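Local coordinates for uncharacterized protein PH0321 (Pyrococcus horikoshii, PDB 3BS4), which is of unknown function but has a KaiC-like domain, probably with a RecA-type core, and was crystallised with an unidentified peptide bound, at residues 57-62 and 188-193; 91-96 and 152-157; 110-115 and 157-162; 114-119 and 164-169. All blocks are in the same frame, centred on the assembly; numbering follows the deposited sequence.

Contact 1. Residues 57-62 and 188-193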
# COMPACT_ATOMS: atom_id res chain seq x y z
N ILE A 57 -4.44 -2.40 -7.70
CA ILE A 57 -4.42 -1.61 -8.93
C ILE A 57 -3.68 -2.34 -10.05
O ILE A 57 -4.11 -2.31 -11.21
CB ILE A 57 -3.70 -0.26 -8.65
CG1 ILE A 57 -4.47 0.58 -7.59
CG2 ILE A 57 -3.48 0.55 -9.95
CD1 ILE A 57 -3.58 1.48 -6.73
N SER A 58 -2.57 -2.98 -9.70
CA SER A 58 -1.59 -3.41 -10.70
C SER A 58 -1.65 -4.86 -11.13
O SER A 58 -1.11 -5.20 -12.20
CB SER A 58 -0.17 -3.10 -10.22
OG SER A 58 0.07 -1.72 -10.20
N TYR A 59 -2.25 -5.72 -10.29
CA TYR A 59 -2.21 -7.17 -10.49
C TYR A 59 -3.59 -7.78 -10.47
O TYR A 59 -4.46 -7.33 -9.72
CB TYR A 59 -1.31 -7.86 -9.43
CG TYR A 59 0.07 -7.27 -9.44
CD1 TYR A 59 0.94 -7.55 -10.50
CD2 TYR A 59 0.47 -6.35 -8.47
CE1 TYR A 59 2.20 -6.98 -10.57
CE2 TYR A 59 1.73 -5.77 -8.53
CZ TYR A 59 2.58 -6.09 -9.58
OH TYR A 59 3.84 -5.53 -9.71
N PRO A 60 -3.79 -8.83 -11.28
CA PRO A 60 -5.04 -9.59 -11.21
C PRO A 60 -5.24 -10.11 -9.79
O PRO A 60 -4.29 -10.49 -9.13
CB PRO A 60 -4.80 -10.77 -12.15
CG PRO A 60 -3.65 -10.38 -13.03
CD PRO A 60 -2.84 -9.36 -12.28
N LEU A 61 -6.50 -10.13 -9.36
CA LEU A 61 -6.83 -10.64 -8.04
C LEU A 61 -6.27 -12.05 -7.78
O LEU A 61 -5.77 -12.34 -6.70
CB LEU A 61 -8.34 -10.61 -7.86
CG LEU A 61 -8.84 -10.99 -6.47
CD1 LEU A 61 -8.26 -10.04 -5.40
CD2 LEU A 61 -10.36 -11.01 -6.46
N GLN A 62 -6.36 -12.93 -8.77
CA GLN A 62 -5.89 -14.29 -8.57
C GLN A 62 -4.39 -14.33 -8.29
O GLN A 62 -3.92 -15.19 -7.55
CB GLN A 62 -6.27 -15.17 -9.77
CG GLN A 62 -7.80 -15.35 -9.94
CD GLN A 62 -8.52 -15.94 -8.70
OE1 GLN A 62 -9.62 -15.50 -8.36
NE2 GLN A 62 -7.91 -16.93 -8.06
N LEU A 188 2.81 1.52 -2.76
CA LEU A 188 3.95 0.94 -3.44
C LEU A 188 4.15 1.66 -4.77
O LEU A 188 3.19 1.88 -5.50
CB LEU A 188 3.71 -0.56 -3.68
CG LEU A 188 4.84 -1.34 -4.39
CD1 LEU A 188 6.16 -1.31 -3.56
CD2 LEU A 188 4.42 -2.77 -4.68
N TRP A 189 5.40 1.97 -5.13
CA TRP A 189 5.67 2.49 -6.47
C TRP A 189 6.79 1.65 -7.07
O TRP A 189 7.86 1.58 -6.50
CB TRP A 189 6.10 3.97 -6.43
CG TRP A 189 6.34 4.55 -7.80
CD1 TRP A 189 7.44 4.39 -8.58
CD2 TRP A 189 5.45 5.41 -8.53
NE1 TRP A 189 7.30 5.08 -9.78
CE2 TRP A 189 6.08 5.70 -9.78
CE3 TRP A 189 4.18 5.92 -8.28
CZ2 TRP A 189 5.47 6.51 -10.75
CZ3 TRP A 189 3.56 6.72 -9.26
CH2 TRP A 189 4.22 7.01 -10.47
N GLU A 190 6.51 1.00 -8.22
CA GLU A 190 7.47 0.09 -8.85
C GLU A 190 8.16 0.79 -10.01
O GLU A 190 7.50 1.17 -10.98
CB GLU A 190 6.74 -1.18 -9.33
CG GLU A 190 6.08 -1.92 -8.17
CD GLU A 190 5.39 -3.21 -8.57
OE1 GLU A 190 6.07 -4.15 -9.06
OE2 GLU A 190 4.18 -3.31 -8.36
N GLY A 191 9.48 0.94 -9.90
CA GLY A 191 10.28 1.52 -10.99
C GLY A 191 10.38 3.03 -10.90
O GLY A 191 10.23 3.62 -9.82
N VAL A 192 10.67 3.67 -12.03
CA VAL A 192 10.73 5.13 -12.04
C VAL A 192 9.53 5.60 -12.84
O VAL A 192 8.56 6.13 -12.25
CB VAL A 192 12.08 5.64 -12.61
CG1 VAL A 192 12.14 7.16 -12.55
CG2 VAL A 192 13.24 5.03 -11.81
N LYS A 193 9.58 5.37 -14.15
CA LYS A 193 8.45 5.55 -15.08
C LYS A 193 8.12 7.00 -15.44
O LYS A 193 8.03 7.34 -16.63
CB LYS A 193 7.20 4.81 -14.60
CG LYS A 193 7.41 3.30 -14.45
CD LYS A 193 6.15 2.57 -14.02
CE LYS A 193 6.32 1.04 -14.17
NZ LYS A 193 7.58 0.52 -13.56

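Contact 2. Residues 91-96 and 152-157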
# COMPACT_ATOMS: atom_id res chain seq x y z
N GLY A 91 -9.27 -5.39 -11.90
CA GLY A 91 -10.39 -6.07 -12.58
C GLY A 91 -11.38 -5.06 -13.15
O GLY A 91 -11.98 -5.28 -14.22
N SER A 92 -11.56 -3.95 -12.44
CA SER A 92 -12.46 -2.89 -12.87
C SER A 92 -12.00 -2.27 -14.18
O SER A 92 -12.80 -2.10 -15.09
CB SER A 92 -12.57 -1.82 -11.77
OG SER A 92 -13.01 -2.40 -10.55
N PHE A 93 -10.71 -1.96 -14.28
CA PHE A 93 -10.19 -1.40 -15.53
C PHE A 93 -10.14 -2.41 -16.66
O PHE A 93 -10.26 -2.02 -17.84
CB PHE A 93 -8.80 -0.79 -15.31
CG PHE A 93 -8.84 0.63 -14.85
CD1 PHE A 93 -9.12 1.66 -15.74
CD2 PHE A 93 -8.60 0.95 -13.53
CE1 PHE A 93 -9.16 2.98 -15.31
CE2 PHE A 93 -8.63 2.27 -13.09
CZ PHE A 93 -8.92 3.28 -13.99
N HIS A 94 -9.93 -3.68 -16.34
CA HIS A 94 -9.66 -4.68 -17.36
C HIS A 94 -10.85 -5.58 -17.67
O HIS A 94 -10.73 -6.50 -18.47
CB HIS A 94 -8.39 -5.47 -17.03
CG HIS A 94 -7.15 -4.64 -17.03
ND1 HIS A 94 -6.58 -4.14 -18.19
CD2 HIS A 94 -6.39 -4.18 -16.02
CE1 HIS A 94 -5.51 -3.44 -17.89
NE2 HIS A 94 -5.37 -3.44 -16.57
N GLY A 95 -11.98 -5.31 -17.03
CA GLY A 95 -13.26 -5.93 -17.39
C GLY A 95 -13.45 -7.35 -16.92
O GLY A 95 -14.24 -8.12 -17.51
N ILE A 96 -12.74 -7.72 -15.86
CA ILE A 96 -12.90 -9.04 -15.26
C ILE A 96 -13.24 -9.01 -13.77
O ILE A 96 -12.60 -8.32 -12.98
CB ILE A 96 -11.67 -9.94 -15.54
CG1 ILE A 96 -10.35 -9.18 -15.28
CG2 ILE A 96 -11.77 -10.49 -16.98
CD1 ILE A 96 -9.09 -10.02 -15.44
N LEU A 152 -0.14 4.81 -14.32
CA LEU A 152 0.46 5.25 -15.57
C LEU A 152 0.13 4.32 -16.74
O LEU A 152 0.42 4.67 -17.90
CB LEU A 152 1.97 5.44 -15.40
CG LEU A 152 2.39 6.58 -14.47
CD1 LEU A 152 3.89 6.54 -14.20
CD2 LEU A 152 2.00 7.95 -15.05
N GLU A 153 -0.48 3.17 -16.46
CA GLU A 153 -0.93 2.27 -17.54
C GLU A 153 -2.26 2.74 -18.13
O GLU A 153 -2.59 2.39 -19.27
CB GLU A 153 -1.04 0.83 -17.04
CG GLU A 153 0.29 0.24 -16.64
CD GLU A 153 0.19 -0.94 -15.68
OE1 GLU A 153 -0.82 -1.69 -15.72
OE2 GLU A 153 1.13 -1.12 -14.87
N VAL A 154 -3.01 3.54 -17.36
CA VAL A 154 -4.36 3.97 -17.76
C VAL A 154 -4.50 5.49 -17.89
O VAL A 154 -5.39 5.97 -18.61
CB VAL A 154 -5.48 3.42 -16.83
CG1 VAL A 154 -5.68 1.91 -17.02
CG2 VAL A 154 -5.21 3.73 -15.35
N PHE A 155 -3.66 6.24 -17.17
CA PHE A 155 -3.69 7.71 -17.19
C PHE A 155 -2.37 8.24 -17.76
O PHE A 155 -1.31 7.66 -17.54
CB PHE A 155 -3.83 8.30 -15.79
CG PHE A 155 -5.08 7.87 -15.02
CD1 PHE A 155 -6.26 7.46 -15.66
CD2 PHE A 155 -5.06 7.94 -13.61
CE1 PHE A 155 -7.39 7.08 -14.91
CE2 PHE A 155 -6.18 7.57 -12.87
CZ PHE A 155 -7.34 7.13 -13.51
N THR A 156 -2.42 9.39 -18.44
CA THR A 156 -1.19 10.10 -18.78
C THR A 156 -0.51 10.63 -17.51
O THR A 156 -1.15 10.69 -16.45
CB THR A 156 -1.47 11.26 -19.76
OG1 THR A 156 -2.18 12.30 -19.07
CG2 THR A 156 -2.30 10.78 -20.94
N PRO A 157 0.78 11.00 -17.58
CA PRO A 157 1.37 11.65 -16.42
C PRO A 157 0.61 12.89 -15.93
O PRO A 157 0.43 13.09 -14.73
CB PRO A 157 2.79 12.00 -16.90
CG PRO A 157 3.07 10.93 -17.95
CD PRO A 157 1.77 10.78 -18.66
O HOH W 1 -3.58 -1.03 -15.11

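Contact 3. Residues 110-115 and 157-162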
# COMPACT_ATOMS: atom_id res chain seq x y z
N LEU A 110 -14.19 5.19 -15.62
CA LEU A 110 -13.08 5.34 -14.69
C LEU A 110 -12.02 6.26 -15.27
O LEU A 110 -11.15 5.85 -16.03
CB LEU A 110 -12.49 3.96 -14.34
CG LEU A 110 -13.49 2.93 -13.78
CD1 LEU A 110 -12.81 1.57 -13.53
CD2 LEU A 110 -14.19 3.44 -12.53
N SER A 111 -12.11 7.53 -14.91
CA SER A 111 -11.16 8.48 -15.42
C SER A 111 -10.43 9.10 -14.25
O SER A 111 -10.78 8.87 -13.09
CB SER A 111 -11.87 9.56 -16.24
OG SER A 111 -12.59 10.42 -15.38
N SER A 112 -9.42 9.90 -14.57
CA SER A 112 -8.67 10.62 -13.58
C SER A 112 -9.58 11.55 -12.79
O SER A 112 -9.22 11.95 -11.68
CB SER A 112 -7.52 11.39 -14.24
OG SER A 112 -8.02 12.23 -15.27
N GLU A 113 -10.75 11.89 -13.36
CA GLU A 113 -11.72 12.78 -12.72
C GLU A 113 -12.78 12.05 -11.89
O GLU A 113 -13.24 12.55 -10.89
CB GLU A 113 -12.44 13.60 -13.80
CG GLU A 113 -11.54 14.36 -14.75
CD GLU A 113 -12.32 15.13 -15.81
OE1 GLU A 113 -13.18 14.53 -16.48
OE2 GLU A 113 -12.07 16.34 -15.95
N THR A 114 -13.19 10.87 -12.34
CA THR A 114 -14.29 10.15 -11.66
C THR A 114 -13.79 9.20 -10.57
O THR A 114 -14.53 8.91 -9.62
CB THR A 114 -15.12 9.29 -12.64
OG1 THR A 114 -14.31 8.23 -13.16
CG2 THR A 114 -15.66 10.15 -13.80
N LEU A 115 -12.56 8.72 -10.72
CA LEU A 115 -12.05 7.66 -9.84
C LEU A 115 -12.02 8.06 -8.34
O LEU A 115 -12.41 7.25 -7.49
CB LEU A 115 -10.69 7.17 -10.32
CG LEU A 115 -10.13 5.93 -9.62
CD1 LEU A 115 -11.16 4.80 -9.61
CD2 LEU A 115 -8.83 5.46 -10.23
N PRO A 157 0.78 11.00 -17.58
CA PRO A 157 1.37 11.65 -16.42
C PRO A 157 0.61 12.89 -15.93
O PRO A 157 0.43 13.09 -14.73
CB PRO A 157 2.79 12.00 -16.90
CG PRO A 157 3.07 10.93 -17.95
CD PRO A 157 1.77 10.78 -18.66
N GLU A 158 0.15 13.72 -16.87
CA GLU A 158 -0.60 14.92 -16.55
C GLU A 158 -1.90 14.56 -15.83
O GLU A 158 -2.24 15.16 -14.80
CB GLU A 158 -0.88 15.68 -17.84
CG GLU A 158 0.38 16.30 -18.46
CD GLU A 158 1.29 15.32 -19.25
OE1 GLU A 158 0.92 14.15 -19.54
OE2 GLU A 158 2.41 15.78 -19.60
N GLU A 159 -2.61 13.56 -16.36
CA GLU A 159 -3.84 13.06 -15.74
C GLU A 159 -3.58 12.49 -14.36
O GLU A 159 -4.37 12.72 -13.44
CB GLU A 159 -4.49 11.98 -16.63
CG GLU A 159 -5.21 12.55 -17.84
CD GLU A 159 -5.55 11.52 -18.91
OE1 GLU A 159 -5.10 10.35 -18.83
OE2 GLU A 159 -6.27 11.88 -19.88
N THR A 160 -2.47 11.77 -14.21
CA THR A 160 -2.13 11.16 -12.91
C THR A 160 -1.82 12.24 -11.88
O THR A 160 -2.26 12.16 -10.74
CB THR A 160 -0.95 10.16 -13.07
OG1 THR A 160 -1.29 9.21 -14.09
CG2 THR A 160 -0.66 9.45 -11.76
N LEU A 161 -1.12 13.29 -12.31
CA LEU A 161 -0.82 14.38 -11.39
C LEU A 161 -2.08 15.08 -10.92
O LEU A 161 -2.20 15.41 -9.74
CB LEU A 161 0.16 15.37 -12.05
CG LEU A 161 1.59 14.81 -12.11
CD1 LEU A 161 2.44 15.52 -13.16
CD2 LEU A 161 2.28 14.87 -10.75
N ARG A 162 -3.02 15.31 -11.83
CA ARG A 162 -4.32 15.90 -11.47
C ARG A 162 -5.11 14.96 -10.58
O ARG A 162 -5.72 15.38 -9.61
CB ARG A 162 -5.16 16.21 -12.72
CG ARG A 162 -4.57 17.29 -13.58
CD ARG A 162 -5.64 17.89 -14.50
NE ARG A 162 -6.53 16.89 -15.10
CZ ARG A 162 -6.35 16.36 -16.31
NH1 ARG A 162 -5.31 16.72 -17.06
NH2 ARG A 162 -7.22 15.46 -16.77

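Contact 4. Residues 114-119 and 164-169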
# COMPACT_ATOMS: atom_id res chain seq x y z
N THR A 114 -13.19 10.87 -12.34
CA THR A 114 -14.29 10.15 -11.66
C THR A 114 -13.79 9.20 -10.57
O THR A 114 -14.53 8.91 -9.62
CB THR A 114 -15.12 9.29 -12.64
OG1 THR A 114 -14.31 8.23 -13.16
CG2 THR A 114 -15.66 10.15 -13.80
N LEU A 115 -12.56 8.72 -10.72
CA LEU A 115 -12.05 7.66 -9.84
C LEU A 115 -12.02 8.06 -8.34
O LEU A 115 -12.41 7.25 -7.49
CB LEU A 115 -10.69 7.17 -10.32
CG LEU A 115 -10.13 5.93 -9.62
CD1 LEU A 115 -11.16 4.80 -9.61
CD2 LEU A 115 -8.83 5.46 -10.23
N PRO A 116 -11.53 9.27 -7.99
CA PRO A 116 -11.49 9.64 -6.57
C PRO A 116 -12.81 9.49 -5.82
O PRO A 116 -12.82 8.89 -4.74
CB PRO A 116 -11.05 11.11 -6.60
CG PRO A 116 -10.13 11.14 -7.77
CD PRO A 116 -10.90 10.33 -8.81
N ILE A 117 -13.91 10.00 -6.37
CA ILE A 117 -15.21 9.88 -5.69
C ILE A 117 -15.70 8.43 -5.68
O ILE A 117 -16.35 7.98 -4.71
CB ILE A 117 -16.28 10.89 -6.25
CG1 ILE A 117 -17.50 10.96 -5.34
CG2 ILE A 117 -16.68 10.55 -7.66
CD1 ILE A 117 -17.34 12.03 -4.27
N LYS A 118 -15.39 7.67 -6.72
CA LYS A 118 -15.77 6.26 -6.74
C LYS A 118 -15.01 5.46 -5.66
O LYS A 118 -15.60 4.60 -4.99
CB LYS A 118 -15.61 5.66 -8.14
CG LYS A 118 -16.62 6.29 -9.10
CD LYS A 118 -16.65 5.62 -10.46
CE LYS A 118 -17.86 6.17 -11.23
NZ LYS A 118 -17.90 5.65 -12.63
N TYR A 119 -13.73 5.78 -5.46
CA TYR A 119 -13.00 5.16 -4.35
C TYR A 119 -13.61 5.55 -3.01
O TYR A 119 -13.73 4.71 -2.11
CB TYR A 119 -11.54 5.58 -4.33
CG TYR A 119 -10.61 4.73 -5.15
CD1 TYR A 119 -10.71 3.33 -5.16
CD2 TYR A 119 -9.56 5.31 -5.84
CE1 TYR A 119 -9.80 2.55 -5.91
CE2 TYR A 119 -8.67 4.55 -6.58
CZ TYR A 119 -8.80 3.19 -6.62
OH TYR A 119 -7.88 2.46 -7.34
N LEU A 164 -3.98 12.72 -8.47
CA LEU A 164 -3.42 12.73 -7.12
C LEU A 164 -3.94 13.92 -6.33
O LEU A 164 -4.22 13.79 -5.14
CB LEU A 164 -1.88 12.76 -7.12
CG LEU A 164 -1.20 11.49 -7.64
CD1 LEU A 164 0.30 11.74 -7.93
CD2 LEU A 164 -1.40 10.34 -6.65
N GLU A 165 -4.07 15.06 -7.00
CA GLU A 165 -4.56 16.25 -6.30
C GLU A 165 -6.06 16.18 -6.03
O GLU A 165 -6.51 16.44 -4.93
CB GLU A 165 -4.17 17.54 -7.02
CG GLU A 165 -4.54 18.82 -6.23
CD GLU A 165 -3.90 18.93 -4.84
OE1 GLU A 165 -2.89 18.25 -4.54
OE2 GLU A 165 -4.44 19.72 -4.02
N THR A 166 -6.83 15.75 -7.02
CA THR A 166 -8.29 15.60 -6.83
C THR A 166 -8.60 14.58 -5.73
O THR A 166 -9.54 14.76 -4.97
CB THR A 166 -8.97 15.19 -8.14
OG1 THR A 166 -8.67 16.16 -9.15
CG2 THR A 166 -10.48 15.10 -7.96
N SER A 167 -7.81 13.51 -5.68
CA SER A 167 -7.93 12.52 -4.60
C SER A 167 -7.75 13.18 -3.25
O SER A 167 -8.52 12.95 -2.33
CB SER A 167 -6.88 11.42 -4.75
OG SER A 167 -7.07 10.74 -5.95
N ALA A 168 -6.72 14.01 -3.13
CA ALA A 168 -6.46 14.69 -1.85
C ALA A 168 -7.63 15.60 -1.51
O ALA A 168 -8.05 15.66 -0.35
CB ALA A 168 -5.16 15.47 -1.91
N GLU A 169 -8.18 16.26 -2.52
CA GLU A 169 -9.32 17.17 -2.32
C GLU A 169 -10.56 16.42 -1.82
O GLU A 169 -11.26 16.88 -0.91
CB GLU A 169 -9.66 17.90 -3.63
CG GLU A 169 -8.60 18.89 -4.12
CD GLU A 169 -8.86 19.33 -5.55
OE1 GLU A 169 -10.02 19.20 -6.02
OE2 GLU A 169 -7.92 19.81 -6.23

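Contact 1. Residues 57-62 and 188-193
The side chains of Y59 and E190 come from opposite directions and make nearly all of the contact, a single polar link between the turn after strand 51-56 and the last residue of strand 184-190. The hydrogen bond is short: Y59 OH donates to E190 OE2 at 2.6 Å, on the syn lone pair, the side of the other carboxylate oxygen. E190 OE1 is also 2.7 Å from Y59 OH. The phenol meets the carboxylate at its edge, OE2 lying near the ring plane, while the two planes are turned 34° apart. E190 covers the distance because its chain runs extended beyond CG (chi2 -178°). Within 57-62, S58 CB sits 3.6 Å above one face of the Y59 ring, near its rim. K193 NZ donates to E190 O at 2.7 Å and W189 NE1 to V192 O at 3.0 Å, two bonds that tie the turn 191-193 to the strand end. Around the carboxylate, K35 forms a salt bridge to OE1 and also bonds Y59 OH, while S147 OG bonds OE2. With E190 replaced by an alanine, Y59 OH would probably lose its acceptor and the K35 ammonium its carboxylate mate. K35 lies near the start of the helix after strand 22-27, where RecA-type proteins carry the P-loop, and the chemistry is consistent with a polar cluster in which its charge offsets that of E190.

Contact 2. Residues 91-96 and 152-157
Here the last turn of helix 89-94 meets the loop between strand 141-146 and helix 157-173, with F93 packed against V154 and F155. The main interaction is CH-pi: V154 CG1 lies over one face of the F93 ring, 4.1 Å from its centroid and 28° off the normal. With CG1 anti to the carbonyl carbon (chi1 -71°), the valine presents this methyl to the ring, F93 CD1 being closest at 3.7 Å. The second methyl, V154 CG2, stands 3.9 Å above the plane of F93 and equally far above that of F155, near both rims, and so touches both rings where they meet. The side chains of F93 and F155 cross at about a right angle, F93 CZ approaching F155 CZ to 4.2 Å. Shortening F93 to an alanine is likely to open a gap beside V154 and take away the ring that F155 CZ touches. Beside the rings, a water donates to E153 OE1 at 2.9 Å and has a weak link to H94 NE2. G95, just past helix 89-94, leaves the helical angles with positive phi. The loop ends in a capping box at the start of helix 157-173: T156 OG1 caps the backbone N of E159, and E159 OE1 accepts from T156 N.

Contact 3. Residues 110-115 and 157-162
S112 packs on the first turns of helix 157-173, touching E159 and R162, from a loop shaped by an ST motif just ahead of helix 115-132. The motif is the hydrogen-bonded part. S111 OG accepts from E113 N, making an ST turn, and from T114 N at 3.1 Å; T114 OG1 answers by accepting from S111 N at 2.9 Å in a nearly straight bond (174°). Two backbone amides therefore grip the S111 hydroxyl and fix its rotation. Residues 112-114 have helical backbone angles, and the CB of S112 points toward helix 157-173. Across the contact no hydrogen bond forms, and the approach is close van der Waals contact. The backbones come near, S112 CA lying 5.8 Å from E159 CA, which suits a residue as small as serine. S112 CB rests 3.5 Å from E159 O, and S112 OG stands over the aliphatic part of E159, 3.8 Å from its CB; the E159 carboxylate itself turns to the amide of T156. R162 comes near without a hydrogen bond. Its guanidinium, brought back along its own helix by the bend at chi3 (-43°), has E159 CA over one face, 4.0 Å above its plane and toward the rim. S112 also touches Y163, the residue after R162. The nearest polar approach across the contact is R162 NH2 to S112 OG, at 3.7 Å and oblique to the guanidinium plane.

Contact 4. Residues 114-119 and 164-169
The five-membered ring of P116, with its CG-exo pucker, is the group that meets T166 and S167, and it does so with its outer CB-CG corner. CG stands 3.6 Å from S167 OG and 4.0 Å from T166 CG2, while CB approaches S167 CA at 4.0 Å. The aromatic ring of Y119, one turn further along helix 115-132, is buried: L115 CD1 sits 3.9 Å above one of its faces, near the rim, and F55 meets it edge-to-face. Its hydroxyl is bonded to those of Y151 and T89. Across the contact the two helices come very close, with P116 CA only 5.0 Å from S167 CA, an approach that the short side chains of T166 and S167 permit. On T166, CG2 is anti to the backbone N (OG1 at chi1 -57°), which turns the methyl to the proline and leaves OG1 to bond R162 O. S167 OG is likewise bonded to the carbonyl one turn back, that of Y163. Since P116 also touches Y163 and V170, it sits like a single knob in the hole made by Y163, T166, S167 and V170. No hydrogen bond crosses the interface. Both hydroxyls are satisfied inside helix 157-173, so what faces the proline CH2 groups is a methyl and an oxygen already in use, and the helices are held here by shape and van der Waals contact.

How the contacts relate
From the N terminus, residues 57-62 open the outermost loop, which closes only at 188-193 in contact 1; the other three contacts nest inside it. Contact 2 starts at 91-96, before 110-115 and 114-119 begin contacts 3 and 4, and closes at 152-157, so it crosses both. Contacts 3 and 4 share T114 and L115 and end in succession along helix 157-173. Together they fasten helices 89-94 and 115-132 to helix 157-173 and the loop before it, while contact 1 spans the strand ends of the central sheet. Touches join the contacts: F155 CE1 to S112 N (3.5 Å), W189 CH2 to L152 CD1 (3.8 Å) and I57 CG1 to Y119 OH (3.9 Å).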